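Long-range contact in cupin 2, conserved barrel domain protein (PDB 3ES1), which is of unknown function but has a cupin-like fold, the conserved beta-barrel architecture of the Cupin_2 family, and assembles as two copies: residues L73-D85 and C145-Y157. Sequence-based numbering, arbitrary orientation.
Sequences LTLDGGSVIRVVD and CRIAFILIEAPAY
D85 and R146, a non-hydrogen-bonded pair of two antiparallel strands, lie alongside each other in a side-on salt bridge. R146 NE donates to D85 OD1 at 2.8 Å and R146 NH2 to D85 OD2 at 2.9 Å, with carboxylate and guanidinium nearly coplanar (18°). R146 CG lies anti to the backbone N (chi1 176°) and the chain bends at chi3, which turns the guanidinium edge to the acid; V83 CG1 packs on R146 CD (3.6 Å). D85 OD2 also bonds S9 and T37. A leucine in place of R146 is likely to leave the buried D85 carboxylate without its countercharge and P12 O without its N-H donor. Farther along this face I81 CD1 packs alongside I150 CG1 (3.7 Å). On the other face L151 CD1 sits over the R82 guanidinium, off-centre, and V84 CG2 reaches the F149 ring edge at CD2 (4.0 Å). Where strand 145-153 ends and strand 79-86 begins, the extended E153 side chain accepts G78 N at OE1 (2.9 Å), on the anti side but 30° out of the carboxylate plane, while E153 N bonds G78 O. In the cupin sheet strand 79-86 pairs antiparallel with 45-53 on its other edge, and 145-153 with 99-107; Y102 of the second subunit bonds S79 OG, which T53 also holds.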
# COMPACT_ATOMS: atom_id res chain seq x y z
N LEU A 73 -8.91 19.06 -6.61
CA LEU A 73 -9.25 20.14 -5.66
C LEU A 73 -8.80 19.79 -4.24
O LEU A 73 -7.82 20.32 -3.73
CB LEU A 73 -10.75 20.45 -5.64
CG LEU A 73 -11.19 21.50 -6.66
CD1 LEU A 73 -10.37 21.44 -7.96
CD2 LEU A 73 -12.69 21.38 -6.95
N THR A 74 -9.57 18.92 -3.61
CA THR A 74 -9.21 18.41 -2.28
C THR A 74 -7.72 18.08 -2.13
O THR A 74 -7.21 17.10 -2.66
CB THR A 74 -9.99 17.12 -1.90
OG1 THR A 74 -11.41 17.38 -1.90
CG2 THR A 74 -9.56 16.61 -0.53
N LEU A 75 -7.03 18.89 -1.37
CA LEU A 75 -5.69 18.50 -0.95
C LEU A 75 -5.77 17.08 -0.36
O LEU A 75 -6.56 16.82 0.54
CB LEU A 75 -5.16 19.47 0.09
CG LEU A 75 -3.66 19.58 0.26
CD1 LEU A 75 -2.98 19.48 -1.09
CD2 LEU A 75 -3.40 20.93 0.94
N ASP A 76 -4.93 16.19 -0.90
CA ASP A 76 -4.83 14.77 -0.45
C ASP A 76 -6.12 13.97 -0.66
O ASP A 76 -6.32 12.90 -0.05
CB ASP A 76 -4.39 14.67 1.03
CG ASP A 76 -2.93 15.10 1.23
OD1 ASP A 76 -2.01 14.53 0.58
OD2 ASP A 76 -2.71 16.03 2.04
N GLY A 77 -6.96 14.53 -1.52
CA GLY A 77 -8.17 13.87 -2.04
C GLY A 77 -7.84 12.56 -2.75
O GLY A 77 -6.75 12.38 -3.27
N GLY A 78 -8.78 11.63 -2.75
CA GLY A 78 -8.56 10.34 -3.40
C GLY A 78 -7.46 9.50 -2.77
O GLY A 78 -7.30 9.47 -1.56
N SER A 79 -6.72 8.78 -3.61
CA SER A 79 -5.57 8.00 -3.15
C SER A 79 -4.36 8.21 -3.99
O SER A 79 -4.42 8.62 -5.15
CB SER A 79 -5.88 6.48 -3.04
OG SER A 79 -5.93 5.81 -4.30
N VAL A 80 -3.25 7.93 -3.34
CA VAL A 80 -1.88 8.07 -3.93
C VAL A 80 -1.02 6.88 -3.51
O VAL A 80 -0.99 6.50 -2.33
CB VAL A 80 -1.17 9.38 -3.47
CG1 VAL A 80 0.25 9.45 -4.03
CG2 VAL A 80 -1.93 10.63 -3.93
N ILE A 81 -0.32 6.28 -4.46
CA ILE A 81 0.78 5.37 -4.10
C ILE A 81 2.05 5.90 -4.75
O ILE A 81 2.10 6.13 -5.94
CB ILE A 81 0.52 3.85 -4.43
CG1 ILE A 81 1.72 2.95 -4.03
CG2 ILE A 81 0.15 3.65 -5.90
CD1 ILE A 81 1.40 1.44 -4.00
N ARG A 82 3.06 6.13 -3.91
CA ARG A 82 4.38 6.51 -4.39
C ARG A 82 5.46 5.78 -3.63
O ARG A 82 5.24 5.28 -2.50
CB ARG A 82 4.56 8.05 -4.30
CG ARG A 82 4.55 8.57 -2.90
CD ARG A 82 4.84 10.05 -2.87
NE ARG A 82 4.52 10.54 -1.55
CZ ARG A 82 3.51 11.36 -1.27
NH1 ARG A 82 2.75 11.84 -2.23
NH2 ARG A 82 3.32 11.73 -0.02
N VAL A 83 6.64 5.71 -4.25
CA VAL A 83 7.84 5.16 -3.67
C VAL A 83 8.82 6.30 -3.31
O VAL A 83 9.14 7.17 -4.15
CB VAL A 83 8.50 4.11 -4.61
CG1 VAL A 83 9.82 3.62 -4.02
CG2 VAL A 83 7.55 2.97 -4.95
N VAL A 84 9.25 6.30 -2.07
CA VAL A 84 10.20 7.34 -1.54
C VAL A 84 11.45 6.66 -1.01
O VAL A 84 11.40 5.77 -0.15
CB VAL A 84 9.57 8.28 -0.44
CG1 VAL A 84 10.57 9.34 0.03
CG2 VAL A 84 8.33 8.98 -1.01
N ASP A 85 12.58 7.09 -1.56
CA ASP A 85 13.91 6.61 -1.11
C ASP A 85 14.54 7.71 -0.31
O ASP A 85 14.96 8.74 -0.84
CB ASP A 85 14.83 6.28 -2.27
CG ASP A 85 14.29 5.17 -3.17
OD1 ASP A 85 13.33 4.46 -2.80
OD2 ASP A 85 14.90 4.96 -4.24
N CYS A 145 17.00 4.02 2.31
CA CYS A 145 15.82 3.31 2.74
C CYS A 145 14.66 3.59 1.79
O CYS A 145 14.30 4.76 1.56
CB CYS A 145 15.42 3.78 4.15
SG CYS A 145 13.92 2.99 4.75
N ARG A 146 14.11 2.54 1.23
CA ARG A 146 12.96 2.63 0.31
C ARG A 146 11.68 2.28 1.03
O ARG A 146 11.55 1.23 1.65
CB ARG A 146 13.13 1.72 -0.90
CG ARG A 146 11.91 1.73 -1.82
CD ARG A 146 12.18 1.09 -3.18
NE ARG A 146 13.03 1.97 -3.97
CZ ARG A 146 13.56 1.67 -5.15
NH1 ARG A 146 13.35 0.50 -5.76
NH2 ARG A 146 14.33 2.57 -5.73
N ILE A 147 10.71 3.19 0.91
CA ILE A 147 9.39 3.00 1.49
C ILE A 147 8.31 3.22 0.44
O ILE A 147 8.36 4.15 -0.33
CB ILE A 147 9.13 3.96 2.72
CG1 ILE A 147 10.26 3.89 3.76
CG2 ILE A 147 7.79 3.61 3.40
CD1 ILE A 147 10.25 5.00 4.84
N ALA A 148 7.37 2.28 0.39
CA ALA A 148 6.15 2.44 -0.43
C ALA A 148 5.08 3.05 0.46
O ALA A 148 4.76 2.49 1.55
CB ALA A 148 5.67 1.06 -0.97
N PHE A 149 4.53 4.15 -0.01
CA PHE A 149 3.48 4.86 0.71
C PHE A 149 2.18 4.90 -0.07
O PHE A 149 2.13 5.31 -1.24
CB PHE A 149 3.88 6.32 0.97
CG PHE A 149 4.92 6.50 2.01
CD1 PHE A 149 4.66 6.26 3.34
CD2 PHE A 149 6.18 6.95 1.66
CE1 PHE A 149 5.64 6.44 4.31
CE2 PHE A 149 7.17 7.16 2.64
CZ PHE A 149 6.91 6.90 3.95
N ILE A 150 1.13 4.51 0.63
CA ILE A 150 -0.24 4.65 0.15
C ILE A 150 -1.03 5.63 1.02
O ILE A 150 -1.25 5.39 2.20
CB ILE A 150 -0.97 3.29 0.10
CG1 ILE A 150 -0.24 2.26 -0.79
CG2 ILE A 150 -2.42 3.46 -0.45
CD1 ILE A 150 0.97 1.53 -0.15
N LEU A 151 -1.48 6.71 0.41
CA LEU A 151 -2.15 7.76 1.14
C LEU A 151 -3.61 7.81 0.73
O LEU A 151 -3.93 7.92 -0.44
CB LEU A 151 -1.45 9.15 0.95
CG LEU A 151 0.06 9.23 1.30
CD1 LEU A 151 0.98 8.86 0.10
CD2 LEU A 151 0.44 10.61 1.86
N ILE A 152 -4.49 7.74 1.72
CA ILE A 152 -5.92 7.69 1.48
C ILE A 152 -6.60 8.84 2.21
O ILE A 152 -6.41 9.03 3.41
CB ILE A 152 -6.53 6.33 1.94
CG1 ILE A 152 -5.94 5.14 1.17
CG2 ILE A 152 -8.07 6.32 1.79
CD1 ILE A 152 -6.17 3.79 1.85
N GLU A 153 -7.31 9.66 1.43
CA GLU A 153 -8.12 10.77 1.91
C GLU A 153 -8.82 10.48 3.24
O GLU A 153 -9.40 9.41 3.44
CB GLU A 153 -9.15 11.13 0.81
CG GLU A 153 -10.06 12.27 1.18
CD GLU A 153 -11.13 12.58 0.14
OE1 GLU A 153 -11.07 12.04 -1.01
OE2 GLU A 153 -12.05 13.34 0.50
N ALA A 154 -8.69 11.42 4.18
CA ALA A 154 -9.53 11.47 5.39
C ALA A 154 -9.71 12.93 5.78
O ALA A 154 -8.87 13.78 5.47
CB ALA A 154 -8.94 10.65 6.57
N PRO A 155 -10.83 13.24 6.43
CA PRO A 155 -10.97 14.58 6.97
C PRO A 155 -9.86 14.94 7.96
O PRO A 155 -9.17 14.08 8.55
CB PRO A 155 -12.34 14.56 7.66
CG PRO A 155 -13.01 13.33 7.20
CD PRO A 155 -11.98 12.38 6.72
N ALA A 156 -9.74 16.23 8.16
CA ALA A 156 -8.90 16.74 9.21
C ALA A 156 -9.27 16.08 10.50
O ALA A 156 -10.45 15.82 10.79
CB ALA A 156 -9.02 18.30 9.32
N TYR A 157 -8.22 15.82 11.25
CA TYR A 157 -8.32 15.26 12.57
C TYR A 157 -8.95 16.32 13.45
O TYR A 157 -8.57 17.51 13.42
CB TYR A 157 -6.95 14.82 13.13
CG TYR A 157 -7.07 14.34 14.55
CD1 TYR A 157 -7.57 13.07 14.82
CD2 TYR A 157 -6.79 15.18 15.63
CE1 TYR A 157 -7.73 12.63 16.12
CE2 TYR A 157 -6.97 14.75 16.95
CZ TYR A 157 -7.42 13.46 17.17
OH TYR A 157 -7.65 13.03 18.46
O HOH W 1 -4.29 11.10 -0.44